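Local coordinates for protein TCR beta chain (Gallus gallus, PDB 6LIR) that pairs with the TCR alpha chain to form the chicken alpha-beta T-cell receptor, which probably recognises peptide presented by MHC molecules, at residues 27-32 with 63-68; 41-46 with 71-76; 114-119 with 204-209; 149-154 with 179-184. One frame throughout, in Å; residues are numbered along the deposited sequence.

Contacts 1 and 2 lie side by side in the immunoglobulin V-set domain, centres about 8 Å apart, and bridge the same two sheets: strands 28-34 and 40-46 are neighbours in one, 61-67 and 70-75 in the other. Contact 2 is mainly apolar and buried; contact 1, also largely buried, is polar, built round an arginine. Contacts 3 and 4 lie in or beside the C1-set domain, their centres about 13 Å apart, and touch through the neighbouring strands 152-157 and 198-207. Contact 4 is leucine packing between the sheets plus an aspartate CB over a tyrosine ring, whereas 114-119 with 204-209 is partly exposed and joins an apolar inner side to a salt bridge at the surface.

Contact 1: 27-32 with 63-68; sequences DYMSWY and AKRSSQ
R65 sends CG anti to its backbone N (chi1 178°) and then bends at chi2, which swings the guanidinium to D27, in the loop just before strand 28-34. There R65 NH2 donates to the backbone O of D27 at 2.8 Å, with the oxygen in the guanidinium plane, while the NH1 bond to the same O is long and weak. R65 NH1 turns its better bond, 2.9 Å, to Q68 O, and NE makes a weak one to S67 O, so the flat group is gripped from both segments. M29 SD, carried there by CG beside the backbone N and an anti chi2, lies 3.4 Å from R65 NE, over one face and toward the rim. In this V-set sandwich, strands 28-34 and 61-67 sit in opposing sheets, and S46 OG is a further partner of R65 NH2. Q68, also bent at chi2, points NE2 almost straight at D27 OD1 (2.7 Å, 176°), nearly along the C-O axis; the carboxylate and amide planes are 53° apart. N25 OD1 takes a second bond from Q68 NE2.

Contact 2: 41-46 with 71-76; sequences QLIYSS and FHLDII
Strands 41-46 and 71-75 run nearly antiparallel, their directions 156° apart, but their axes stay 8.9 Å from each other at the closest point, the spacing of facing sheets rather than of paired strands. The first strand is irregular: I43 and Y44 both face W31 in a classic beta bulge, so two consecutive residues turn their CB toward strand 71-75, though the Y44 ring then leads away. F71 reaches over with CG anti to its backbone N (chi1 -169°) and brings the tip of its ring up to the backbone of the other strand. S46 CB sits over one face of that ring in a CH-pi contact, 3.9 Å from the centroid of F71 and displaced toward the rim. Y44 O lies in the ring plane at the edge, 3.8 Å from F71 CE2, and S45 O comes within 3.6 Å of F71 CZ. This is the interior of the V-set beta sandwich, where W31 meets F71 ring to ring and gives its NE1 hydrogen to F71 O. The OG of S46 turns to another partner, Q51 O. Further along, L73, CG anti to its backbone N, brings CD1 up to the two bulge residues: I43 CG2 meets it at 4.0 Å, the two side chains crossing at about a right angle, and Y44 CD2 brushes the same methyl at 4.4 Å. Y86 touches both I43 and L73.

Contact 3: 114-119 with 204-209; sequences SEIIEP and NFFKNG
P119 lays its CD over one face of the F205 ring, 3.7 Å from the centroid and 15° off the normal, a CH-pi contact displaced toward the rim. E118 CB touches the same ring obliquely, 3.9 Å from F205 CE2. Further back along the loop, I116 sets CG2 against the backbone, 3.2 Å from F206 O, and its CD1 lies at the edge of the F206 ring. I116 and K207 slide past each other in opposite directions, so the lysine's carbons run alongside the isoleucine before the chain carries on to E118. K207 is extended throughout and E118 is extended beyond CG; the two cross obliquely and close a salt bridge, K207 NZ to E118 OE2 at 2.7 Å, on the anti lone pair of that oxygen. I214 touches both P119 and F205, while V9 of the V-set domain touches I116 and F206, placing the contact at the junction of the two domains. The linker 114-119 thus meets strand 198-207 through apolar side chains, packed on rings and backbone, and the E118-K207 pair lies at the surface, where water would probably weaken the attraction.

Contact 4: 149-154 with 179-184; sequences DHLNLV and YSLTSR
Strands 152-157 and 178-188 belong to the two facing sheets of the immunoglobulin C1-set domain, and here the segments 152-154 and 179-184 run nearly parallel, 19° apart in direction, with axes 7.9 Å from each other at the closest point. L153 reaches across: its CD2 presses on S183 CB at 3.6 Å, and its CB lies 4.2 Å from L181 CD2. That L181 methyl also fits against L151, 3.7 Å from the backbone O and 4.1 Å from CD2, the two leucines sliding past each other in opposite directions. This packing lies in the sandwich core next to the disulfide of C141 and C201, with L153 touching C201. S183 OG, anti to its backbone N, bonds to T168 OG1 and W155 NE1. In the loop before strand 152-157, D149 rests on Y179: its CB stands over the centre of the ring, 3.5 Å from the centroid and 12° off the normal. Because CG takes the crowded position (chi1 66°), the D149 carboxylate leads away from Y179, and its OD2 forms a salt bridge with R106 NH2.

Contact 1: 27-32 with 63-68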
loop_
_atom_site.group_PDB
_atom_site.type_symbol
_atom_site.label_atom_id
_atom_site.label_comp_id
_atom_site.label_asym_id
_atom_site.label_seq_id
_atom_site.Cartn_x
_atom_site.Cartn_y
_atom_site.Cartn_z
ATOM N N ASP B 27 0.193 -25.053 13.086
ATOM C CA ASP B 27 -0.655 -26.098 12.528
ATOM C C ASP B 27 -1.693 -25.530 11.572
ATOM O O ASP B 27 -2.032 -26.177 10.575
ATOM C CB ASP B 27 -1.361 -26.867 13.649
ATOM C CG ASP B 27 -0.398 -27.636 14.534
ATOM O OD1 ASP B 27 0.712 -27.973 14.065
ATOM O OD2 ASP B 27 -0.753 -27.905 15.702
ATOM N N TYR B 28 -2.181 -24.320 11.831
ATOM C CA TYR B 28 -3.199 -23.713 10.987
ATOM C C TYR B 28 -2.538 -22.847 9.928
ATOM O O TYR B 28 -1.668 -22.026 10.239
ATOM C CB TYR B 28 -4.173 -22.878 11.820
ATOM C CG TYR B 28 -5.336 -22.325 11.026
ATOM C CD1 TYR B 28 -6.458 -23.105 10.765
ATOM C CD2 TYR B 28 -5.313 -21.025 10.533
ATOM C CE1 TYR B 28 -7.523 -22.605 10.039
ATOM C CE2 TYR B 28 -6.372 -20.516 9.807
ATOM C CZ TYR B 28 -7.475 -21.311 9.562
ATOM O OH TYR B 28 -8.535 -20.810 8.840
ATOM N N MET B 29 -2.945 -23.041 8.677
ATOM C CA MET B 29 -2.580 -22.147 7.592
ATOM C C MET B 29 -3.826 -21.882 6.768
ATOM O O MET B 29 -4.792 -22.647 6.810
ATOM C CB MET B 29 -1.462 -22.731 6.721
ATOM C CG MET B 29 -0.185 -23.006 7.485
ATOM S SD MET B 29 1.137 -23.549 6.400
ATOM C CE MET B 29 1.394 -22.063 5.426
ATOM N N SER B 30 -3.792 -20.804 5.992
ATOM C CA SER B 30 -4.981 -20.444 5.238
ATOM C C SER B 30 -4.594 -19.549 4.077
ATOM O O SER B 30 -3.516 -18.951 4.058
ATOM C CB SER B 30 -6.013 -19.748 6.130
ATOM O OG SER B 30 -5.477 -18.561 6.685
ATOM N N TRP B 31 -5.513 -19.443 3.124
ATOM C CA TRP B 31 -5.363 -18.587 1.957
ATOM C C TRP B 31 -6.592 -17.697 1.874
ATOM O O TRP B 31 -7.724 -18.187 1.961
ATOM C CB TRP B 31 -5.206 -19.402 0.668
ATOM C CG TRP B 31 -3.790 -19.810 0.358
ATOM C CD1 TRP B 31 -3.249 -21.059 0.487
ATOM C CD2 TRP B 31 -2.740 -18.969 -0.144
ATOM N NE1 TRP B 31 -1.929 -21.047 0.099
ATOM C CE2 TRP B 31 -1.592 -19.776 -0.291
ATOM C CE3 TRP B 31 -2.658 -17.612 -0.479
ATOM C CZ2 TRP B 31 -0.378 -19.273 -0.761
ATOM C CZ3 TRP B 31 -1.448 -17.113 -0.944
ATOM C CH2 TRP B 31 -0.326 -17.942 -1.079
ATOM N N TYR B 32 -6.367 -16.399 1.700
ATOM C CA TYR B 32 -7.419 -15.394 1.732
ATOM C C TYR B 32 -7.384 -14.602 0.438
ATOM O O TYR B 32 -6.325 -14.423 -0.170
ATOM C CB TYR B 32 -7.251 -14.436 2.921
ATOM C CG TYR B 32 -7.823 -14.946 4.219
ATOM C CD1 TYR B 32 -9.161 -14.744 4.533
ATOM C CD2 TYR B 32 -7.028 -15.627 5.136
ATOM C CE1 TYR B 32 -9.696 -15.211 5.720
ATOM C CE2 TYR B 32 -7.557 -16.098 6.331
ATOM C CZ TYR B 32 -8.892 -15.882 6.616
ATOM O OH TYR B 32 -9.438 -16.342 7.792
ATOM N N ALA B 63 -6.238 -27.062 -3.082
ATOM C CA ALA B 63 -5.166 -26.778 -2.145
ATOM C C ALA B 63 -4.609 -28.075 -1.590
ATOM O O ALA B 63 -5.277 -29.115 -1.577
ATOM C CB ALA B 63 -5.642 -25.871 -1.003
ATOM N N LYS B 64 -3.364 -27.994 -1.135
ATOM C CA LYS B 64 -2.651 -29.151 -0.615
ATOM C C LYS B 64 -1.711 -28.681 0.481
ATOM O O LYS B 64 -0.840 -27.843 0.227
ATOM C CB LYS B 64 -1.872 -29.882 -1.712
ATOM C CG LYS B 64 -1.065 -31.058 -1.174
ATOM C CD LYS B 64 -0.533 -31.927 -2.295
ATOM C CE LYS B 64 0.928 -31.626 -2.556
ATOM N NZ LYS B 64 1.788 -32.832 -2.414
ATOM N N ARG B 65 -1.872 -29.220 1.683
ATOM C CA ARG B 65 -0.919 -28.950 2.757
ATOM C C ARG B 65 0.088 -30.092 2.712
ATOM O O ARG B 65 -0.085 -31.139 3.337
ATOM C CB ARG B 65 -1.628 -28.855 4.103
ATOM C CG ARG B 65 -0.705 -28.618 5.283
ATOM C CD ARG B 65 -0.280 -27.161 5.384
ATOM N NE ARG B 65 0.497 -26.901 6.592
ATOM C CZ ARG B 65 -0.039 -26.610 7.773
ATOM N NH1 ARG B 65 0.743 -26.382 8.822
ATOM N NH2 ARG B 65 -1.357 -26.551 7.904
ATOM N N SER B 66 1.158 -29.877 1.937
ATOM C CA SER B 66 2.130 -30.933 1.678
ATOM C C SER B 66 2.969 -31.248 2.907
ATOM O O SER B 66 3.471 -32.370 3.042
ATOM C CB SER B 66 3.030 -30.540 0.504
ATOM O OG SER B 66 3.739 -29.343 0.781
ATOM N N SER B 67 3.146 -30.279 3.799
ATOM C CA SER B 67 3.930 -30.481 5.008
ATOM C C SER B 67 3.546 -29.393 5.998
ATOM O O SER B 67 2.778 -28.482 5.682
ATOM C CB SER B 67 5.432 -30.448 4.712
ATOM O OG SER B 67 5.822 -29.166 4.248
ATOM N N GLN B 68 4.102 -29.502 7.208
ATOM C CA GLN B 68 3.824 -28.517 8.249
ATOM C C GLN B 68 4.184 -27.102 7.808
ATOM O O GLN B 68 3.524 -26.139 8.216
ATOM C CB GLN B 68 4.580 -28.894 9.524
ATOM C CG GLN B 68 4.398 -27.939 10.694
ATOM C CD GLN B 68 3.075 -28.125 11.422
ATOM O OE1 GLN B 68 2.088 -28.583 10.844
ATOM N NE2 GLN B 68 3.050 -27.765 12.701
#

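Contact 2: 41-46 with 71-76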
loop_
_atom_site.group_PDB
_atom_site.type_symbol
_atom_site.label_atom_id
_atom_site.label_comp_id
_atom_site.label_asym_id
_atom_site.label_seq_id
_atom_site.Cartn_x
_atom_site.Cartn_y
_atom_site.Cartn_z
ATOM N N GLN B 41 -11.642 -12.817 2.151
ATOM C CA GLN B 41 -12.490 -13.996 2.066
ATOM C C GLN B 41 -11.629 -15.249 2.036
ATOM O O GLN B 41 -10.714 -15.364 1.212
ATOM C CB GLN B 41 -13.379 -13.935 0.824
ATOM C CG GLN B 41 -14.220 -12.679 0.734
ATOM C CD GLN B 41 -15.092 -12.654 -0.503
ATOM O OE1 GLN B 41 -14.982 -11.751 -1.333
ATOM N NE2 GLN B 41 -15.966 -13.646 -0.634
ATOM N N LEU B 42 -11.924 -16.175 2.945
ATOM C CA LEU B 42 -11.209 -17.443 3.029
ATOM C C LEU B 42 -11.445 -18.297 1.787
ATOM O O LEU B 42 -12.584 -18.663 1.477
ATOM C CB LEU B 42 -11.613 -18.207 4.286
ATOM C CG LEU B 42 -10.682 -19.396 4.540
ATOM C CD1 LEU B 42 -9.446 -18.956 5.302
ATOM C CD2 LEU B 42 -11.406 -20.505 5.285
ATOM N N ILE B 43 -10.362 -18.612 1.083
ATOM C CA ILE B 43 -10.405 -19.510 -0.069
ATOM C C ILE B 43 -10.274 -20.960 0.365
ATOM O O ILE B 43 -11.091 -21.810 0.001
ATOM C CB ILE B 43 -9.295 -19.137 -1.071
ATOM C CG1 ILE B 43 -9.328 -17.643 -1.390
ATOM C CG2 ILE B 43 -9.423 -19.967 -2.342
ATOM C CD1 ILE B 43 -8.162 -17.197 -2.239
ATOM N N TYR B 44 -9.238 -21.254 1.146
ATOM C CA TYR B 44 -8.934 -22.600 1.600
ATOM C C TYR B 44 -8.154 -22.469 2.896
ATOM O O TYR B 44 -7.361 -21.537 3.056
ATOM C CB TYR B 44 -8.090 -23.362 0.571
ATOM C CG TYR B 44 -8.807 -24.445 -0.204
ATOM C CD1 TYR B 44 -9.011 -25.704 0.347
ATOM C CD2 TYR B 44 -9.257 -24.215 -1.497
ATOM C CE1 TYR B 44 -9.658 -26.702 -0.366
ATOM C CE2 TYR B 44 -9.905 -25.204 -2.217
ATOM C CZ TYR B 44 -10.102 -26.445 -1.647
ATOM O OH TYR B 44 -10.745 -27.430 -2.361
ATOM N N SER B 45 -8.381 -23.399 3.816
ATOM C CA SER B 45 -7.640 -23.442 5.067
ATOM C C SER B 45 -7.137 -24.859 5.296
ATOM O O SER B 45 -7.474 -25.789 4.560
ATOM C CB SER B 45 -8.503 -22.980 6.249
ATOM O OG SER B 45 -9.509 -23.936 6.550
ATOM N N SER B 46 -6.346 -25.021 6.354
ATOM C CA SER B 46 -5.747 -26.308 6.673
ATOM C C SER B 46 -5.498 -26.362 8.169
ATOM O O SER B 46 -4.846 -25.469 8.720
ATOM C CB SER B 46 -4.429 -26.508 5.911
ATOM O OG SER B 46 -3.726 -27.642 6.393
ATOM N N PHE B 71 1.876 -24.697 2.399
ATOM C CA PHE B 71 0.468 -24.821 2.037
ATOM C C PHE B 71 0.308 -24.284 0.622
ATOM O O PHE B 71 0.500 -23.086 0.383
ATOM C CB PHE B 71 -0.416 -24.054 3.022
ATOM C CG PHE B 71 -1.883 -24.330 2.872
ATOM C CD1 PHE B 71 -2.332 -25.551 2.397
ATOM C CD2 PHE B 71 -2.817 -23.366 3.220
ATOM C CE1 PHE B 71 -3.688 -25.807 2.268
ATOM C CE2 PHE B 71 -4.172 -23.612 3.091
ATOM C CZ PHE B 71 -4.610 -24.834 2.614
ATOM N N HIS B 72 -0.051 -25.165 -0.309
ATOM C CA HIS B 72 -0.174 -24.803 -1.714
ATOM C C HIS B 72 -1.603 -24.405 -2.047
ATOM O O HIS B 72 -2.558 -25.059 -1.622
ATOM C CB HIS B 72 0.236 -25.972 -2.614
ATOM C CG HIS B 72 1.643 -26.434 -2.411
ATOM N ND1 HIS B 72 2.725 -25.790 -2.971
ATOM C CD2 HIS B 72 2.146 -27.484 -1.719
ATOM C CE1 HIS B 72 3.835 -26.420 -2.627
ATOM N NE2 HIS B 72 3.511 -27.450 -1.868
ATOM N N LEU B 73 -1.738 -23.350 -2.847
ATOM C CA LEU B 73 -3.011 -22.950 -3.434
ATOM C C LEU B 73 -2.904 -23.104 -4.943
ATOM O O LEU B 73 -2.061 -22.456 -5.574
ATOM C CB LEU B 73 -3.376 -21.512 -3.058
ATOM C CG LEU B 73 -4.718 -21.018 -3.613
ATOM C CD1 LEU B 73 -5.892 -21.716 -2.929
ATOM C CD2 LEU B 73 -4.843 -19.501 -3.488
ATOM N N ASP B 74 -3.749 -23.953 -5.519
ATOM C CA ASP B 74 -3.712 -24.244 -6.946
ATOM C C ASP B 74 -4.805 -23.453 -7.651
ATOM O O ASP B 74 -5.962 -23.462 -7.219
ATOM C CB ASP B 74 -3.896 -25.741 -7.210
ATOM C CG ASP B 74 -2.737 -26.576 -6.697
ATOM O OD1 ASP B 74 -1.577 -26.130 -6.818
ATOM O OD2 ASP B 74 -2.987 -27.682 -6.173
ATOM N N ILE B 75 -4.433 -22.773 -8.732
ATOM C CA ILE B 75 -5.359 -21.979 -9.531
ATOM C C ILE B 75 -5.759 -22.821 -10.737
ATOM O O ILE B 75 -4.936 -23.102 -11.614
ATOM C CB ILE B 75 -4.730 -20.650 -9.969
ATOM C CG1 ILE B 75 -4.329 -19.810 -8.750
ATOM C CG2 ILE B 75 -5.677 -19.895 -10.895
ATOM C CD1 ILE B 75 -5.348 -18.769 -8.345
ATOM N N ILE B 76 -7.025 -23.214 -10.782
ATOM C CA ILE B 76 -7.556 -24.082 -11.829
ATOM C C ILE B 76 -8.147 -23.229 -12.946
ATOM O O ILE B 76 -9.087 -22.460 -12.710
ATOM C CB ILE B 76 -8.605 -25.053 -11.267
ATOM C CG1 ILE B 76 -8.048 -25.798 -10.052
ATOM C CG2 ILE B 76 -9.047 -26.035 -12.340
ATOM C CD1 ILE B 76 -6.741 -26.519 -10.316
#

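Contact 3: 114-119 with 204-209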
loop_
_atom_site.group_PDB
_atom_site.type_symbol
_atom_site.label_atom_id
_atom_site.label_comp_id
_atom_site.label_asym_id
_atom_site.label_seq_id
_atom_site.Cartn_x
_atom_site.Cartn_y
_atom_site.Cartn_z
ATOM N N SER B 114 -3.025 -10.393 -24.875
ATOM C CA SER B 114 -2.273 -9.288 -24.304
ATOM C C SER B 114 -0.911 -9.760 -23.814
ATOM O O SER B 114 -0.781 -10.832 -23.216
ATOM C CB SER B 114 -3.056 -8.668 -23.145
ATOM O OG SER B 114 -3.895 -7.618 -23.596
ATOM N N GLU B 115 0.107 -8.952 -24.069
ATOM C CA GLU B 115 1.439 -9.220 -23.559
ATOM C C GLU B 115 1.760 -8.319 -22.373
ATOM O O GLU B 115 1.158 -7.260 -22.178
ATOM C CB GLU B 115 2.492 -9.049 -24.653
ATOM C CG GLU B 115 2.905 -10.368 -25.282
ATOM C CD GLU B 115 4.382 -10.424 -25.606
ATOM O OE1 GLU B 115 5.039 -11.408 -25.204
ATOM O OE2 GLU B 115 4.886 -9.487 -26.259
ATOM N N ILE B 116 2.732 -8.758 -21.582
ATOM C CA ILE B 116 3.256 -7.952 -20.485
ATOM C C ILE B 116 4.291 -6.989 -21.047
ATOM O O ILE B 116 5.186 -7.392 -21.798
ATOM C CB ILE B 116 3.870 -8.847 -19.398
ATOM C CG1 ILE B 116 2.801 -9.725 -18.746
ATOM C CG2 ILE B 116 4.597 -8.007 -18.358
ATOM C CD1 ILE B 116 3.370 -10.944 -18.050
ATOM N N ILE B 117 4.174 -5.714 -20.692
ATOM C CA ILE B 117 5.114 -4.695 -21.140
ATOM C C ILE B 117 5.888 -4.200 -19.927
ATOM O O ILE B 117 5.293 -3.762 -18.936
ATOM C CB ILE B 117 4.398 -3.539 -21.853
ATOM C CG1 ILE B 117 3.486 -4.083 -22.957
ATOM C CG2 ILE B 117 5.412 -2.570 -22.430
ATOM C CD1 ILE B 117 2.307 -3.192 -23.269
ATOM N N GLU B 118 7.214 -4.275 -20.009
ATOM C CA GLU B 118 8.066 -3.747 -18.958
ATOM C C GLU B 118 7.920 -2.229 -18.871
ATOM O O GLU B 118 7.613 -1.567 -19.866
ATOM C CB GLU B 118 9.527 -4.119 -19.201
ATOM C CG GLU B 118 10.114 -3.598 -20.504
ATOM C CD GLU B 118 11.541 -4.069 -20.723
ATOM O OE1 GLU B 118 12.468 -3.229 -20.659
ATOM O OE2 GLU B 118 11.735 -5.284 -20.955
ATOM N N PRO B 119 8.118 -1.657 -17.690
ATOM C CA PRO B 119 8.029 -0.203 -17.549
ATOM C C PRO B 119 9.270 0.496 -18.081
ATOM O O PRO B 119 10.360 -0.072 -18.161
ATOM C CB PRO B 119 7.918 -0.012 -16.035
ATOM C CG PRO B 119 8.742 -1.139 -15.496
ATOM C CD PRO B 119 8.428 -2.308 -16.404
ATOM N N ASN B 204 10.051 -3.376 -9.542
ATOM C CA ASN B 204 9.932 -4.826 -9.556
ATOM C C ASN B 204 8.620 -5.196 -10.229
ATOM O O ASN B 204 7.572 -4.627 -9.907
ATOM C CB ASN B 204 10.005 -5.395 -8.137
ATOM C CG ASN B 204 11.294 -5.021 -7.426
ATOM O OD1 ASN B 204 12.384 -5.385 -7.866
ATOM N ND2 ASN B 204 11.177 -4.280 -6.331
ATOM N N PHE B 205 8.678 -6.147 -11.153
ATOM C CA PHE B 205 7.505 -6.538 -11.921
ATOM C C PHE B 205 7.660 -8.003 -12.311
ATOM O O PHE B 205 8.603 -8.679 -11.889
ATOM C CB PHE B 205 7.314 -5.615 -13.134
ATOM C CG PHE B 205 8.512 -5.537 -14.039
ATOM C CD1 PHE B 205 9.534 -4.634 -13.787
ATOM C CD2 PHE B 205 8.608 -6.353 -15.154
ATOM C CE1 PHE B 205 10.635 -4.559 -14.623
ATOM C CE2 PHE B 205 9.707 -6.281 -15.993
ATOM C CZ PHE B 205 10.720 -5.381 -15.726
ATOM N N PHE B 206 6.723 -8.498 -13.113
ATOM C CA PHE B 206 6.708 -9.896 -13.519
ATOM C C PHE B 206 6.586 -9.962 -15.031
ATOM O O PHE B 206 5.672 -9.365 -15.609
ATOM C CB PHE B 206 5.545 -10.638 -12.852
ATOM C CG PHE B 206 5.525 -12.114 -13.121
ATOM C CD1 PHE B 206 4.855 -12.622 -14.222
ATOM C CD2 PHE B 206 6.159 -12.995 -12.260
ATOM C CE1 PHE B 206 4.827 -13.983 -14.466
ATOM C CE2 PHE B 206 6.133 -14.356 -12.499
ATOM C CZ PHE B 206 5.463 -14.849 -13.602
ATOM N N LYS B 207 7.506 -10.686 -15.666
ATOM C CA LYS B 207 7.515 -10.812 -17.116
ATOM C C LYS B 207 8.133 -12.149 -17.493
ATOM O O LYS B 207 9.092 -12.596 -16.859
ATOM C CB LYS B 207 8.294 -9.655 -17.756
ATOM C CG LYS B 207 8.254 -9.607 -19.274
ATOM C CD LYS B 207 9.322 -8.657 -19.801
ATOM C CE LYS B 207 9.098 -8.302 -21.261
ATOM N NZ LYS B 207 10.055 -7.257 -21.723
ATOM N N ASN B 208 7.586 -12.769 -18.539
ATOM C CA ASN B 208 8.101 -14.025 -19.086
ATOM C C ASN B 208 8.240 -15.090 -18.000
ATOM O O ASN B 208 9.285 -15.727 -17.845
ATOM C CB ASN B 208 9.433 -13.801 -19.805
ATOM C CG ASN B 208 9.262 -13.096 -21.135
ATOM O OD1 ASN B 208 8.351 -13.406 -21.904
ATOM N ND2 ASN B 208 10.138 -12.136 -21.413
ATOM N N GLY B 209 7.167 -15.283 -17.238
ATOM C CA GLY B 209 7.166 -16.346 -16.256
ATOM C C GLY B 209 8.055 -16.133 -15.054
ATOM O O GLY B 209 8.228 -17.066 -14.264
#

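Contact 4: 149-154 with 179-184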
loop_
_atom_site.group_PDB
_atom_site.type_symbol
_atom_site.label_atom_id
_atom_site.label_comp_id
_atom_site.label_asym_id
_atom_site.label_seq_id
_atom_site.Cartn_x
_atom_site.Cartn_y
_atom_site.Cartn_z
ATOM N N ASP B 149 -1.490 -3.391 -14.618
ATOM C CA ASP B 149 -1.482 -2.240 -13.722
ATOM C C ASP B 149 -0.606 -2.418 -12.490
ATOM O O ASP B 149 -0.234 -1.415 -11.871
ATOM C CB ASP B 149 -2.909 -1.931 -13.271
ATOM C CG ASP B 149 -3.494 -3.028 -12.408
ATOM O OD1 ASP B 149 -3.157 -4.207 -12.640
ATOM O OD2 ASP B 149 -4.290 -2.713 -11.496
ATOM N N HIS B 150 -0.262 -3.645 -12.110
ATOM C CA HIS B 150 0.460 -3.855 -10.862
ATOM C C HIS B 150 1.967 -3.846 -11.068
ATOM O O HIS B 150 2.492 -4.537 -11.946
ATOM C CB HIS B 150 0.057 -5.145 -10.158
ATOM C CG HIS B 150 0.450 -5.156 -8.714
ATOM N ND1 HIS B 150 1.595 -5.772 -8.258
ATOM C CD2 HIS B 150 -0.133 -4.595 -7.628
ATOM C CE1 HIS B 150 1.692 -5.607 -6.950
ATOM N NE2 HIS B 150 0.653 -4.899 -6.543
ATOM N N LEU B 151 2.651 -3.082 -10.223
ATOM C CA LEU B 151 4.095 -2.941 -10.253
ATOM C C LEU B 151 4.519 -2.364 -8.912
ATOM O O LEU B 151 3.778 -1.593 -8.300
ATOM C CB LEU B 151 4.525 -2.040 -11.414
ATOM C CG LEU B 151 5.980 -1.621 -11.590
ATOM C CD1 LEU B 151 6.254 -1.510 -13.070
ATOM C CD2 LEU B 151 6.256 -0.293 -10.897
ATOM N N ASN B 152 5.702 -2.754 -8.448
ATOM C CA ASN B 152 6.226 -2.258 -7.186
ATOM C C ASN B 152 7.415 -1.348 -7.445
ATOM O O ASN B 152 8.288 -1.668 -8.257
ATOM C CB ASN B 152 6.652 -3.411 -6.273
ATOM C CG ASN B 152 5.490 -4.013 -5.516
ATOM O OD1 ASN B 152 5.263 -5.222 -5.568
ATOM N ND2 ASN B 152 4.745 -3.172 -4.806
ATOM N N LEU B 153 7.447 -0.221 -6.735
ATOM C CA LEU B 153 8.521 0.760 -6.843
ATOM C C LEU B 153 9.082 1.006 -5.450
ATOM O O LEU B 153 8.334 1.378 -4.540
ATOM C CB LEU B 153 7.989 2.060 -7.455
ATOM C CG LEU B 153 8.876 2.936 -8.338
ATOM C CD1 LEU B 153 9.431 2.155 -9.511
ATOM C CD2 LEU B 153 8.078 4.138 -8.827
ATOM N N VAL B 154 10.393 0.822 -5.283
ATOM C CA VAL B 154 11.036 1.033 -3.993
ATOM C C VAL B 154 12.301 1.854 -4.187
ATOM O O VAL B 154 12.845 1.954 -5.288
ATOM C CB VAL B 154 11.371 -0.296 -3.275
ATOM C CG1 VAL B 154 10.100 -1.024 -2.873
ATOM C CG2 VAL B 154 12.246 -1.172 -4.159
ATOM N N TYR B 179 -0.073 1.936 -18.128
ATOM C CA TYR B 179 -0.140 2.479 -16.778
ATOM C C TYR B 179 1.187 3.134 -16.412
ATOM O O TYR B 179 2.236 2.833 -16.989
ATOM C CB TYR B 179 -0.443 1.389 -15.745
ATOM C CG TYR B 179 -1.726 0.632 -15.973
ATOM C CD1 TYR B 179 -2.907 1.036 -15.364
ATOM C CD2 TYR B 179 -1.755 -0.492 -16.786
ATOM C CE1 TYR B 179 -4.082 0.346 -15.568
ATOM C CE2 TYR B 179 -2.925 -1.190 -16.994
ATOM C CZ TYR B 179 -4.086 -0.767 -16.382
ATOM O OH TYR B 179 -5.259 -1.457 -16.584
ATOM N N SER B 180 1.120 4.056 -15.452
ATOM C CA SER B 180 2.302 4.660 -14.857
ATOM C C SER B 180 2.187 4.620 -13.337
ATOM O O SER B 180 1.101 4.452 -12.780
ATOM C CB SER B 180 2.500 6.107 -15.335
ATOM O OG SER B 180 1.575 6.982 -14.715
ATOM N N LEU B 181 3.325 4.804 -12.670
ATOM C CA LEU B 181 3.381 4.837 -11.216
ATOM C C LEU B 181 4.511 5.768 -10.801
ATOM O O LEU B 181 5.569 5.785 -11.430
ATOM C CB LEU B 181 3.585 3.438 -10.614
ATOM C CG LEU B 181 3.275 3.305 -9.118
ATOM C CD1 LEU B 181 1.770 3.272 -8.867
ATOM C CD2 LEU B 181 3.946 2.073 -8.522
ATOM N N THR B 182 4.282 6.539 -9.743
ATOM C CA THR B 182 5.210 7.579 -9.328
ATOM C C THR B 182 5.611 7.378 -7.875
ATOM O O THR B 182 4.778 7.038 -7.031
ATOM C CB THR B 182 4.586 8.976 -9.510
ATOM O OG1 THR B 182 4.199 9.155 -10.878
ATOM C CG2 THR B 182 5.570 10.070 -9.127
ATOM N N SER B 183 6.886 7.625 -7.582
ATOM C CA SER B 183 7.384 7.596 -6.216
ATOM C C SER B 183 8.295 8.789 -6.004
ATOM O O SER B 183 9.139 9.093 -6.852
ATOM C CB SER B 183 8.150 6.303 -5.919
ATOM O OG SER B 183 8.507 6.253 -4.549
ATOM N N ARG B 184 8.108 9.468 -4.880
ATOM C CA ARG B 184 8.896 10.635 -4.520
ATOM C C ARG B 184 9.697 10.324 -3.268
ATOM O O ARG B 184 9.153 9.783 -2.299
ATOM C CB ARG B 184 8.000 11.859 -4.312
ATOM C CG ARG B 184 7.403 12.383 -5.609
ATOM C CD ARG B 184 5.893 12.578 -5.516
ATOM N NE ARG B 184 5.198 11.349 -5.157
ATOM C CZ ARG B 184 4.057 10.941 -5.704
ATOM N NH1 ARG B 184 3.470 11.654 -6.655
ATOM N NH2 ARG B 184 3.507 9.809 -5.300
#